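Local atomic coordinates of anopheles gambiae adenosine kinase (Anopheles gambiae, PDB entry 3LOO), a protein that catalyses the transfer of a phosphate group from ATP to the 5'-hydroxyl of adenosine, giving AMP, and belongs to the pfkB family of carbohydrate kinases. Residues A[32-38]-A[75-81]; A[41-45]-A[141-145]; A[62-66]-A[150-154]; A[101-107]-A[125-131]. All blocks are in the same frame, centred on the assembly; numbering follows the deposited sequence.

Interaction 1: A[32-38]-A[75-81]. With B4P (bis(adenosine)-5'-tetraphosphate), chain D.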
# COMPACT_ATOMS: atom_id res chain seq x y z
N PRO A 32 5.71 -5.93 5.91
CA PRO A 32 6.34 -6.72 4.85
C PRO A 32 5.88 -8.17 4.96
O PRO A 32 6.08 -8.81 5.99
CB PRO A 32 7.85 -6.59 5.16
CG PRO A 32 7.92 -6.24 6.63
CD PRO A 32 6.54 -5.78 7.11
N LEU A 33 5.32 -8.68 3.87
CA LEU A 33 4.67 -9.95 3.86
C LEU A 33 5.12 -10.71 2.62
O LEU A 33 5.34 -10.10 1.56
CB LEU A 33 3.15 -9.71 3.75
CG LEU A 33 2.13 -9.63 4.90
CD1 LEU A 33 2.64 -9.23 6.24
CD2 LEU A 33 0.83 -8.91 4.48
N LEU A 34 5.25 -12.03 2.75
CA LEU A 34 5.50 -12.90 1.61
C LEU A 34 4.14 -13.38 1.13
O LEU A 34 3.38 -13.98 1.91
CB LEU A 34 6.38 -14.09 2.03
CG LEU A 34 6.77 -15.11 0.91
CD1 LEU A 34 7.59 -14.46 -0.26
CD2 LEU A 34 7.55 -16.32 1.48
N ASP A 35 3.84 -13.14 -0.15
CA ASP A 35 2.60 -13.61 -0.71
C ASP A 35 2.74 -15.09 -1.07
O ASP A 35 3.77 -15.52 -1.63
CB ASP A 35 2.20 -12.80 -1.96
CG ASP A 35 1.76 -11.35 -1.64
OD1 ASP A 35 1.54 -11.01 -0.45
OD2 ASP A 35 1.59 -10.57 -2.61
N ILE A 36 1.68 -15.85 -0.76
CA ILE A 36 1.57 -17.24 -1.14
C ILE A 36 0.37 -17.35 -2.07
O ILE A 36 -0.79 -17.27 -1.65
CB ILE A 36 1.46 -18.16 0.10
CG1 ILE A 36 2.62 -17.93 1.04
CG2 ILE A 36 1.39 -19.63 -0.29
CD1 ILE A 36 2.46 -18.61 2.37
N SER A 37 0.66 -17.53 -3.34
CA SER A 37 -0.32 -17.30 -4.38
C SER A 37 -0.68 -18.58 -5.09
O SER A 37 0.20 -19.29 -5.51
CB SER A 37 0.28 -16.33 -5.39
OG SER A 37 -0.74 -15.92 -6.29
N ALA A 38 -1.97 -18.86 -5.27
CA ALA A 38 -2.39 -20.08 -5.99
C ALA A 38 -3.74 -19.96 -6.66
O ALA A 38 -4.60 -19.15 -6.27
CB ALA A 38 -2.35 -21.33 -5.06
N ALA A 75 1.58 -23.56 -4.43
CA ALA A 75 1.54 -22.09 -4.34
C ALA A 75 2.91 -21.48 -4.63
O ALA A 75 3.95 -22.09 -4.38
CB ALA A 75 1.01 -21.64 -2.98
N GLU A 76 2.88 -20.26 -5.14
CA GLU A 76 4.07 -19.55 -5.51
C GLU A 76 4.40 -18.54 -4.40
O GLU A 76 3.52 -18.00 -3.75
CB GLU A 76 3.84 -18.84 -6.84
CG GLU A 76 5.07 -18.33 -7.48
CD GLU A 76 4.83 -17.49 -8.74
OE1 GLU A 76 3.68 -17.45 -9.24
OE2 GLU A 76 5.81 -16.87 -9.24
N TYR A 77 5.68 -18.30 -4.18
CA TYR A 77 6.10 -17.29 -3.21
C TYR A 77 6.41 -15.99 -3.93
O TYR A 77 7.22 -15.97 -4.85
CB TYR A 77 7.36 -17.76 -2.49
CG TYR A 77 7.15 -18.82 -1.42
CD1 TYR A 77 6.00 -18.78 -0.58
CD2 TYR A 77 8.11 -19.80 -1.17
CE1 TYR A 77 5.82 -19.74 0.43
CE2 TYR A 77 7.93 -20.76 -0.15
CZ TYR A 77 6.79 -20.72 0.64
OH TYR A 77 6.63 -21.63 1.66
N ILE A 78 5.79 -14.89 -3.50
CA ILE A 78 6.04 -13.61 -4.14
C ILE A 78 6.21 -12.56 -3.09
O ILE A 78 5.39 -12.48 -2.17
CB ILE A 78 4.92 -13.19 -5.16
CG1 ILE A 78 4.58 -14.34 -6.10
CG2 ILE A 78 5.41 -11.99 -5.98
CD1 ILE A 78 3.18 -14.22 -6.82
N ALA A 79 7.27 -11.77 -3.19
CA ALA A 79 7.48 -10.69 -2.22
C ALA A 79 6.28 -9.75 -2.26
O ALA A 79 5.87 -9.36 -3.33
CB ALA A 79 8.77 -9.94 -2.56
N GLY A 80 5.68 -9.44 -1.12
CA GLY A 80 4.49 -8.58 -1.09
C GLY A 80 4.44 -7.63 0.08
O GLY A 80 5.47 -7.16 0.56
N GLY A 81 3.23 -7.36 0.57
CA GLY A 81 3.02 -6.21 1.44
C GLY A 81 2.82 -4.96 0.56
O GLY A 81 3.61 -4.66 -0.36
PA B4P D . -4.28 -6.60 -4.71
O1A B4P D . -3.70 -7.48 -5.81
O2A B4P D . -5.52 -7.10 -3.98
O3A B4P D . -4.77 -5.26 -5.45
PB B4P D . -4.21 -3.83 -5.04
O1B B4P D . -2.74 -3.67 -5.43
O2B B4P D . -4.67 -3.39 -3.66
O3B B4P D . -5.16 -3.26 -6.28
PG B4P D . -6.38 -2.21 -6.20
O1G B4P D . -7.70 -2.89 -6.07
O2G B4P D . -6.04 -1.25 -5.08
O3G B4P D . -6.30 -1.41 -7.58
PD B4P D . -7.28 -1.42 -8.86
O1D B4P D . -7.74 -2.82 -9.08
O2D B4P D . -8.27 -0.29 -8.83
O5E B4P D . -3.11 -6.17 -3.66
C5E B4P D . -2.28 -7.27 -3.34
C4E B4P D . -1.30 -7.00 -2.23
O4E B4P D . -1.93 -6.62 -1.01
C3E B4P D . -0.61 -8.30 -1.92
O3E B4P D . 0.70 -8.17 -2.50
C2E B4P D . -0.52 -8.34 -0.40
O2E B4P D . 0.79 -8.59 0.13
C1E B4P D . -1.06 -6.96 0.04
N9A B4P D . -1.81 -7.10 1.30
C8A B4P D . -2.98 -7.77 1.53
N7A B4P D . -3.29 -7.64 2.85
C5A B4P D . -2.31 -6.91 3.47
C6A B4P D . -2.09 -6.45 4.77
N6A B4P D . -2.93 -6.73 5.82
N1A B4P D . -0.97 -5.73 5.03
C2A B4P D . -0.10 -5.41 4.05
N3A B4P D . -0.29 -5.83 2.79
C4A B4P D . -1.39 -6.56 2.47
O5F B4P D . -6.18 -1.13 -9.99
C5F B4P D . -5.20 -0.11 -9.84
C4F B4P D . -4.68 0.20 -11.25
O4F B4P D . -4.32 -1.00 -11.96
C3F B4P D . -5.77 0.80 -12.12
O3F B4P D . -5.91 2.18 -11.83
C2F B4P D . -5.26 0.51 -13.52
O2F B4P D . -4.29 1.50 -13.91
C1F B4P D . -4.61 -0.88 -13.36
N9B B4P D . -5.64 -1.90 -13.73
C8B B4P D . -6.37 -2.63 -12.86
N7B B4P D . -7.23 -3.45 -13.52
C5B B4P D . -7.06 -3.26 -14.85
C6B B4P D . -7.63 -3.77 -16.01
N6B B4P D . -8.60 -4.72 -15.90
N1B B4P D . -7.20 -3.33 -17.23
C2B B4P D . -6.24 -2.39 -17.34
N3B B4P D . -5.65 -1.84 -16.24
C4B B4P D . -6.02 -2.23 -14.98

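Interaction 2: A[41-45]-A[141-145]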
# COMPACT_ATOMS: atom_id res chain seq x y z
N GLU A 41 -10.27 -23.40 -6.15
CA GLU A 41 -11.73 -23.36 -6.41
C GLU A 41 -12.52 -23.04 -5.14
O GLU A 41 -11.95 -23.06 -4.04
CB GLU A 41 -12.19 -24.67 -7.08
CG GLU A 41 -11.86 -24.70 -8.57
CD GLU A 41 -12.15 -26.05 -9.25
OE1 GLU A 41 -13.34 -26.43 -9.37
OE2 GLU A 41 -11.19 -26.70 -9.69
N LYS A 42 -13.82 -22.79 -5.30
CA LYS A 42 -14.70 -22.30 -4.22
C LYS A 42 -14.71 -23.14 -2.96
O LYS A 42 -14.89 -22.60 -1.87
CB LYS A 42 -16.14 -22.14 -4.69
CG LYS A 42 -16.44 -20.79 -5.30
CD LYS A 42 -16.56 -20.85 -6.83
CE LYS A 42 -16.45 -19.44 -7.43
NZ LYS A 42 -16.69 -18.36 -6.41
N ASP A 43 -14.53 -24.46 -3.10
CA ASP A 43 -14.51 -25.34 -1.93
C ASP A 43 -13.38 -24.97 -1.00
O ASP A 43 -13.52 -25.10 0.22
CB ASP A 43 -14.45 -26.83 -2.32
CG ASP A 43 -13.33 -27.12 -3.31
OD1 ASP A 43 -12.77 -28.24 -3.25
OD2 ASP A 43 -13.03 -26.24 -4.15
N LEU A 44 -12.26 -24.51 -1.54
CA LEU A 44 -11.19 -24.02 -0.66
C LEU A 44 -11.64 -22.77 0.11
O LEU A 44 -11.50 -22.70 1.31
CB LEU A 44 -9.86 -23.82 -1.39
CG LEU A 44 -8.72 -23.42 -0.46
CD1 LEU A 44 -8.33 -24.57 0.45
CD2 LEU A 44 -7.54 -23.01 -1.28
N LEU A 45 -12.22 -21.81 -0.59
CA LEU A 45 -12.78 -20.62 0.08
C LEU A 45 -13.82 -20.95 1.15
O LEU A 45 -13.78 -20.40 2.26
CB LEU A 45 -13.43 -19.70 -0.95
CG LEU A 45 -12.59 -19.17 -2.11
CD1 LEU A 45 -13.28 -17.95 -2.70
CD2 LEU A 45 -11.18 -18.80 -1.66
N VAL A 141 -3.01 -15.38 -1.32
CA VAL A 141 -3.63 -14.73 -2.47
C VAL A 141 -4.28 -15.84 -3.29
O VAL A 141 -3.60 -16.58 -4.00
CB VAL A 141 -2.58 -14.02 -3.36
CG1 VAL A 141 -3.25 -13.43 -4.60
CG2 VAL A 141 -1.81 -12.92 -2.59
N LEU A 142 -5.60 -15.98 -3.17
CA LEU A 142 -6.32 -17.08 -3.78
C LEU A 142 -7.02 -16.61 -5.03
O LEU A 142 -7.84 -15.69 -4.98
CB LEU A 142 -7.35 -17.65 -2.80
CG LEU A 142 -6.81 -18.00 -1.42
CD1 LEU A 142 -7.86 -18.72 -0.60
CD2 LEU A 142 -5.58 -18.87 -1.58
N VAL A 143 -6.68 -17.24 -6.15
CA VAL A 143 -7.28 -16.89 -7.44
C VAL A 143 -8.38 -17.90 -7.81
O VAL A 143 -8.14 -19.11 -7.89
CB VAL A 143 -6.20 -16.84 -8.54
CG1 VAL A 143 -6.84 -16.69 -9.91
CG2 VAL A 143 -5.23 -15.72 -8.26
N THR A 144 -9.60 -17.39 -7.99
CA THR A 144 -10.75 -18.20 -8.40
C THR A 144 -11.43 -17.46 -9.54
O THR A 144 -12.00 -16.38 -9.34
CB THR A 144 -11.75 -18.41 -7.27
OG1 THR A 144 -11.12 -19.14 -6.21
CG2 THR A 144 -12.91 -19.22 -7.78
N GLY A 145 -11.36 -18.06 -10.73
CA GLY A 145 -11.82 -17.43 -11.97
C GLY A 145 -11.05 -16.13 -12.15
O GLY A 145 -9.82 -16.15 -12.14

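Interaction 3: A[62-66]-A[150-154]. With B4P (bis(adenosine)-5'-tetraphosphate), chain D.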
# COMPACT_ATOMS: atom_id res chain seq x y z
N HIS A 62 -7.72 -19.80 10.08
CA HIS A 62 -7.16 -19.61 8.74
C HIS A 62 -5.78 -20.23 8.64
O HIS A 62 -5.30 -20.52 7.55
CB HIS A 62 -7.13 -18.12 8.37
CG HIS A 62 -8.49 -17.51 8.25
ND1 HIS A 62 -8.99 -16.61 9.15
CD2 HIS A 62 -9.47 -17.72 7.34
CE1 HIS A 62 -10.22 -16.29 8.82
NE2 HIS A 62 -10.53 -16.95 7.71
N MET A 63 -5.14 -20.42 9.79
CA MET A 63 -3.73 -20.79 9.82
C MET A 63 -3.34 -22.03 9.02
O MET A 63 -2.27 -22.03 8.40
CB MET A 63 -3.21 -20.91 11.25
CG MET A 63 -3.12 -19.59 12.02
SD MET A 63 -2.39 -18.19 11.14
CE MET A 63 -2.72 -16.89 12.34
N PRO A 64 -4.18 -23.10 9.06
CA PRO A 64 -3.83 -24.30 8.30
C PRO A 64 -3.87 -24.09 6.80
O PRO A 64 -3.41 -24.95 6.05
CB PRO A 64 -4.91 -25.33 8.73
CG PRO A 64 -5.30 -24.85 10.14
CD PRO A 64 -5.32 -23.35 9.97
N MET A 65 -4.44 -22.97 6.36
CA MET A 65 -4.56 -22.72 4.92
C MET A 65 -3.21 -22.51 4.21
O MET A 65 -3.04 -22.91 3.04
CB MET A 65 -5.48 -21.53 4.69
CG MET A 65 -5.83 -21.29 3.25
SD MET A 65 -6.80 -19.79 3.02
CE MET A 65 -5.93 -18.59 4.06
N TYR A 66 -2.25 -21.89 4.91
CA TYR A 66 -0.92 -21.57 4.31
C TYR A 66 -0.16 -22.85 3.86
O TYR A 66 0.21 -23.00 2.68
CB TYR A 66 -0.12 -20.63 5.24
CG TYR A 66 -0.89 -19.33 5.47
CD1 TYR A 66 -0.94 -18.35 4.48
CD2 TYR A 66 -1.65 -19.14 6.63
CE1 TYR A 66 -1.66 -17.17 4.67
CE2 TYR A 66 -2.39 -17.98 6.82
CZ TYR A 66 -2.39 -17.00 5.84
OH TYR A 66 -3.11 -15.87 5.99
N LEU A 150 -7.93 -12.55 -0.46
CA LEU A 150 -6.65 -12.34 0.23
C LEU A 150 -6.85 -12.59 1.70
O LEU A 150 -7.88 -12.19 2.25
CB LEU A 150 -6.19 -10.89 0.03
CG LEU A 150 -5.33 -10.46 -1.16
CD1 LEU A 150 -5.53 -11.26 -2.43
CD2 LEU A 150 -5.45 -8.92 -1.43
N CYS A 151 -5.89 -13.23 2.34
CA CYS A 151 -5.96 -13.44 3.78
C CYS A 151 -4.57 -13.26 4.35
O CYS A 151 -3.67 -14.08 4.07
CB CYS A 151 -6.56 -14.82 4.14
SG CYS A 151 -6.60 -15.21 5.87
N ALA A 152 -4.42 -12.18 5.11
CA ALA A 152 -3.11 -11.70 5.61
C ALA A 152 -2.87 -12.17 7.03
O ALA A 152 -3.63 -11.85 7.95
CB ALA A 152 -3.01 -10.13 5.53
N ASN A 153 -1.81 -12.95 7.18
CA ASN A 153 -1.33 -13.47 8.43
C ASN A 153 -0.14 -12.60 8.77
O ASN A 153 0.98 -12.84 8.26
CB ASN A 153 -0.90 -14.93 8.26
CG ASN A 153 -0.19 -15.49 9.50
OD1 ASN A 153 -0.47 -15.08 10.63
ND2 ASN A 153 0.73 -16.41 9.28
N LEU A 154 -0.40 -11.56 9.57
CA LEU A 154 0.58 -10.50 9.81
C LEU A 154 1.79 -10.97 10.60
O LEU A 154 2.93 -10.61 10.27
CB LEU A 154 -0.05 -9.28 10.51
CG LEU A 154 -1.09 -8.47 9.72
CD1 LEU A 154 -1.47 -7.22 10.47
CD2 LEU A 154 -0.53 -8.09 8.29
PA B4P D . -4.28 -6.60 -4.71
O1A B4P D . -3.70 -7.48 -5.81
O2A B4P D . -5.52 -7.10 -3.98
O3A B4P D . -4.77 -5.26 -5.45
PB B4P D . -4.21 -3.83 -5.04
O1B B4P D . -2.74 -3.67 -5.43
O2B B4P D . -4.67 -3.39 -3.66
O3B B4P D . -5.16 -3.26 -6.28
PG B4P D . -6.38 -2.21 -6.20
O1G B4P D . -7.70 -2.89 -6.07
O2G B4P D . -6.04 -1.25 -5.08
O3G B4P D . -6.30 -1.41 -7.58
PD B4P D . -7.28 -1.42 -8.86
O1D B4P D . -7.74 -2.82 -9.08
O2D B4P D . -8.27 -0.29 -8.83
O5E B4P D . -3.11 -6.17 -3.66
C5E B4P D . -2.28 -7.27 -3.34
C4E B4P D . -1.30 -7.00 -2.23
O4E B4P D . -1.93 -6.62 -1.01
C3E B4P D . -0.61 -8.30 -1.92
O3E B4P D . 0.70 -8.17 -2.50
C2E B4P D . -0.52 -8.34 -0.40
O2E B4P D . 0.79 -8.59 0.13
C1E B4P D . -1.06 -6.96 0.04
N9A B4P D . -1.81 -7.10 1.30
C8A B4P D . -2.98 -7.77 1.53
N7A B4P D . -3.29 -7.64 2.85
C5A B4P D . -2.31 -6.91 3.47
C6A B4P D . -2.09 -6.45 4.77
N6A B4P D . -2.93 -6.73 5.82
N1A B4P D . -0.97 -5.73 5.03
C2A B4P D . -0.10 -5.41 4.05
N3A B4P D . -0.29 -5.83 2.79
C4A B4P D . -1.39 -6.56 2.47
O5F B4P D . -6.18 -1.13 -9.99
C5F B4P D . -5.20 -0.11 -9.84
C4F B4P D . -4.68 0.20 -11.25
O4F B4P D . -4.32 -1.00 -11.96
C3F B4P D . -5.77 0.80 -12.12
O3F B4P D . -5.91 2.18 -11.83
C2F B4P D . -5.26 0.51 -13.52
O2F B4P D . -4.29 1.50 -13.91
C1F B4P D . -4.61 -0.88 -13.36
N9B B4P D . -5.64 -1.90 -13.73
C8B B4P D . -6.37 -2.63 -12.86
N7B B4P D . -7.23 -3.45 -13.52
C5B B4P D . -7.06 -3.26 -14.85
C6B B4P D . -7.63 -3.77 -16.01
N6B B4P D . -8.60 -4.72 -15.90
N1B B4P D . -7.20 -3.33 -17.23
C2B B4P D . -6.24 -2.39 -17.34
N3B B4P D . -5.65 -1.84 -16.24
C4B B4P D . -6.02 -2.23 -14.98

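Interaction 4: A[101-107]-A[125-131]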
# COMPACT_ATOMS: atom_id res chain seq x y z
N ILE A 101 13.23 4.44 1.56
CA ILE A 101 13.50 3.66 2.76
C ILE A 101 12.19 2.96 3.23
O ILE A 101 11.14 3.60 3.28
CB ILE A 101 13.98 4.57 3.90
CG1 ILE A 101 15.35 5.22 3.52
CG2 ILE A 101 14.15 3.77 5.18
CD1 ILE A 101 15.66 6.40 4.43
N PHE A 102 12.26 1.66 3.53
CA PHE A 102 11.10 0.92 4.04
C PHE A 102 11.28 0.53 5.52
O PHE A 102 12.29 -0.06 5.89
CB PHE A 102 10.79 -0.34 3.17
CG PHE A 102 9.60 -1.16 3.70
CD1 PHE A 102 8.30 -0.74 3.49
CD2 PHE A 102 9.80 -2.30 4.42
CE1 PHE A 102 7.19 -1.44 4.00
CE2 PHE A 102 8.68 -3.04 4.95
CZ PHE A 102 7.38 -2.59 4.72
N PHE A 103 10.28 0.85 6.35
CA PHE A 103 10.23 0.38 7.74
C PHE A 103 9.06 -0.58 7.93
O PHE A 103 7.92 -0.26 7.55
CB PHE A 103 10.04 1.52 8.76
CG PHE A 103 11.18 2.49 8.86
CD1 PHE A 103 12.45 2.08 9.28
CD2 PHE A 103 10.96 3.85 8.63
CE1 PHE A 103 13.50 2.98 9.41
CE2 PHE A 103 12.01 4.78 8.77
CZ PHE A 103 13.28 4.33 9.17
N GLY A 104 9.34 -1.73 8.53
CA GLY A 104 8.32 -2.69 8.96
C GLY A 104 9.05 -3.81 9.67
O GLY A 104 10.29 -3.81 9.73
N CYS A 105 8.29 -4.77 10.22
CA CYS A 105 8.86 -5.86 11.02
C CYS A 105 8.71 -7.25 10.40
O CYS A 105 7.61 -7.65 9.94
CB CYS A 105 8.27 -5.84 12.44
SG CYS A 105 9.16 -6.94 13.64
N VAL A 106 9.83 -7.98 10.39
CA VAL A 106 9.90 -9.32 9.80
C VAL A 106 10.40 -10.27 10.89
O VAL A 106 10.81 -9.82 11.97
CB VAL A 106 10.85 -9.42 8.57
CG1 VAL A 106 10.34 -8.60 7.35
CG2 VAL A 106 12.30 -9.04 8.94
N GLY A 107 10.39 -11.56 10.58
CA GLY A 107 10.93 -12.57 11.49
C GLY A 107 12.41 -12.75 11.19
O GLY A 107 12.98 -12.05 10.33
N ASN A 125 16.11 0.72 0.32
CA ASN A 125 16.85 0.64 1.55
C ASN A 125 15.87 0.06 2.59
O ASN A 125 15.06 0.79 3.16
CB ASN A 125 17.38 2.02 1.96
CG ASN A 125 18.12 1.98 3.29
OD1 ASN A 125 18.24 0.93 3.89
ND2 ASN A 125 18.62 3.14 3.74
N VAL A 126 15.97 -1.24 2.85
CA VAL A 126 15.06 -1.86 3.82
C VAL A 126 15.63 -1.74 5.22
O VAL A 126 16.78 -2.08 5.47
CB VAL A 126 14.72 -3.35 3.54
CG1 VAL A 126 14.36 -3.53 2.08
CG2 VAL A 126 15.86 -4.21 3.91
N GLN A 127 14.81 -1.23 6.12
CA GLN A 127 15.22 -1.04 7.50
C GLN A 127 14.26 -1.80 8.40
O GLN A 127 13.45 -1.23 9.13
CB GLN A 127 15.30 0.45 7.79
CG GLN A 127 16.41 1.14 6.99
CD GLN A 127 17.81 0.79 7.47
OE1 GLN A 127 18.74 0.63 6.67
NE2 GLN A 127 17.99 0.71 8.79
N TYR A 128 14.32 -3.13 8.25
CA TYR A 128 13.41 -4.03 8.97
C TYR A 128 13.76 -4.09 10.46
O TYR A 128 14.92 -4.27 10.82
CB TYR A 128 13.50 -5.47 8.45
CG TYR A 128 12.98 -5.77 7.04
CD1 TYR A 128 11.96 -5.03 6.43
CD2 TYR A 128 13.53 -6.83 6.33
CE1 TYR A 128 11.51 -5.37 5.12
CE2 TYR A 128 13.08 -7.18 5.06
CZ TYR A 128 12.07 -6.45 4.45
OH TYR A 128 11.69 -6.84 3.15
N GLN A 129 12.75 -3.95 11.31
CA GLN A 129 12.81 -4.44 12.68
C GLN A 129 12.73 -5.98 12.63
O GLN A 129 12.16 -6.56 11.70
CB GLN A 129 11.65 -3.84 13.50
CG GLN A 129 11.65 -4.16 15.00
CD GLN A 129 10.59 -3.38 15.76
OE1 GLN A 129 9.69 -2.80 15.17
NE2 GLN A 129 10.68 -3.38 17.07
N ARG A 130 13.33 -6.64 13.61
CA ARG A 130 13.43 -8.10 13.62
C ARG A 130 12.70 -8.62 14.84
O ARG A 130 12.95 -8.16 15.94
CB ARG A 130 14.89 -8.59 13.69
CG ARG A 130 15.70 -8.29 12.49
CD ARG A 130 15.15 -9.10 11.40
NE ARG A 130 15.81 -8.82 10.15
CZ ARG A 130 15.90 -9.69 9.15
NH1 ARG A 130 15.42 -10.95 9.29
NH2 ARG A 130 16.51 -9.30 8.04
N SER A 131 11.80 -9.55 14.62
CA SER A 131 11.17 -10.28 15.73
C SER A 131 11.84 -11.65 15.88
O SER A 131 11.90 -12.44 14.92
CB SER A 131 9.68 -10.46 15.45
OG SER A 131 9.04 -11.07 16.55

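Interaction 1: A[32-38]-A[75-81]
D35 and I78 face each other as a hydrogen-bonded antiparallel pair, D35 N giving to I78 O at 2.6 Å and I78 N returning to D35 O at 2.8 Å. The D35 side chain leaves this pair for the ligand. Its CB rests 3.2 Å from I78 O; CG, set beside the backbone N and anti to the carbonyl carbon (chi1 -70°), carries the carboxylate past G80 to the ribose of bis(adenosine)-5'-tetraphosphate. There OD1 accepts from O2E and OD2 from O3E, each at 2.6 Å, one oxygen to each hydroxyl of the diol. N313 ND2 also bonds OD2, which helps fix the rotation of the carboxylate. G81 N, just before helix 82-94, donates to the same O2E, so both segments grip one sugar oxygen. The two strands form one edge of the five-stranded lid sheet that closes over the nucleoside in ribokinase-like kinases of the pfkB family; 76-80 is the outermost strand. On the face bearing L34, I36 and Y77, the tyrosine ring is met from two directions: L34 CD2 sits over one face, 4.0 Å from the centroid, while I36 CG1 lies in plane at its edge, 3.7 Å from Y77 CE1. The hydroxyl of that ring bonds Y111 OH. At the far end of the pair, I36 CG2 presses on A75 CB at 3.4 Å, a tight methyl contact.

Interaction 2: A[41-45]-A[141-145]
T144 CG2 meets the CD-CE part of the K42 chain where the short helix 42-47 packs against strand 137-144 of the lid, the smaller sheet of this pfkB-family kinase. No hydrogen bond joins the two segments; the packing is almost all between side chains, on the face bearing L142 and T144. T144, L142 and L45 bury the most surface. The threonine divides its two branches between different tasks. CG2 lies anti to the backbone N and touches K42 CE at 3.6 Å, with the lysine chain bent at chi2 (105°) so that its CD and CE pass over the methyl. OG1, beside the backbone N (chi1 -63°), is hydrogen-bonded to V40 O. This polar bond ties the strand to the residues that lead into the helix. Two residues back along the strand, L142 points toward the helix and meets L45, the two side chains sliding past each other in opposite directions. L44 is a more distant neighbour on the same face, its CD2 lying 4.4 Å from L142 CD1, and it turns also to E68, L69 and Y73 of helix 64-73; L142 touches L69 of that helix too. The helical turn itself starts with L44 N bonded to E41 O at 2.9 Å. The contact is therefore apolar toward L142 and opens at K42 and E41 to the exposed surface. Its tightest point is between methyls, L45 CD2 against L142 CD1 at 3.5 Å.

Interaction 3: A[62-66]-A[150-154]
Y66 OH donates to the backbone carbonyl of C151, OH to O 2.7 Å, approaching from well above the carbonyl plane, 62° out of it. The carbonyl oxygen, for its part, lies in the plane of the tyrosine ring, at its edge. Beyond the bond, Y66 CZ and OH press on the aliphatic CB of N153, OH at 3.3 Å, the ring and the asparagine amide lying 34° apart. C151 touches H62 and M65 with different atoms: its SG, anti to the backbone N (chi1 177°), sits over a face of the H62 imidazole, 4.2 Å from the centroid, while its CB takes M65 CE at 3.8 Å. At the outer end M63 crosses N153 at about a right angle and sets CE 3.4 Å from the amide OD1. The start of helix 64-73 and the turn leading into it pack over the face of strand 147-153 that bears C151 and N153, within the lid of the ribokinase-like fold. The opposite face turns to bis(adenosine)-5'-tetraphosphate: A152 CB comes 3.4 Å from N6A of the adenine, L150 CD2 approaches the phosphate oxygen O2A, and L154 CD2, at the strand's end, also nears N6A. Further out, the imidazole is steadied by H62 ND1, bonded to E59 N, and at the start of the helical turn M65 N bonds H62 O at 2.9 Å. T138 and A140 of the neighbouring strand 137-144 also touch Y66.

Interaction 4: A[101-107]-A[125-131]
A beta-alpha-beta crossover joins these strands: 101-107 runs into helix 110-122, which returns the chain to 125-131, the parallel strand at the edge of the large sheet of the kinase core. F102 N bonds N125 O and Q127 N bonds F102 O; then Q129 N bonds G104 O at 2.9 Å, V106 N bonds Q129 O and S131 N returns to V106 O at 2.8 Å. G104 N is buried with no partner in the model. On the face bearing F102, V106 and Y128, toward helices 110-122 and 82-94, the tyrosine ring is sandwiched: V106 CG1 stands over its centre, 3.7 Å from the centroid and 7° off the normal, and V126 CB lies over the opposite face. F102 meets its edge, CD2 to Y128 CE1 3.6 Å, and Q84 OE1 shares a hydrogen bond with Y128 OH. V106 also turns CG2, wedged between backbone N and carbonyl carbon (chi1 -66° for CG1), to R130, its partner across the pair. It rests over one face of the R130 guanidinium, CG2 to CZ 3.7 Å, and R130 NH1 makes a weak bond to G107 O at 2.9 Å.

Strand 33-39 opens the series near the N terminus and is joined to strand 76-80 by interaction 1, closing a loop that takes in helices 42-47 and 64-73. Interactions 2 and 3 start inside that loop and end beyond it, on strands 137-144 and 147-153, so they cross interaction 1 and each other; interaction 1 pairs two strands of the small lid sheet, while 2 and 3 pack helices or the turn before them on two others. A38 O and V143 N probably share a hydrogen bond that joins interactions 1 and 2 directly. Interaction 4 lies in the large sheet, nested inside the loops of 2 and 3 and following 1 in series. It touches interaction 1 where P32 packs on F102 and V106.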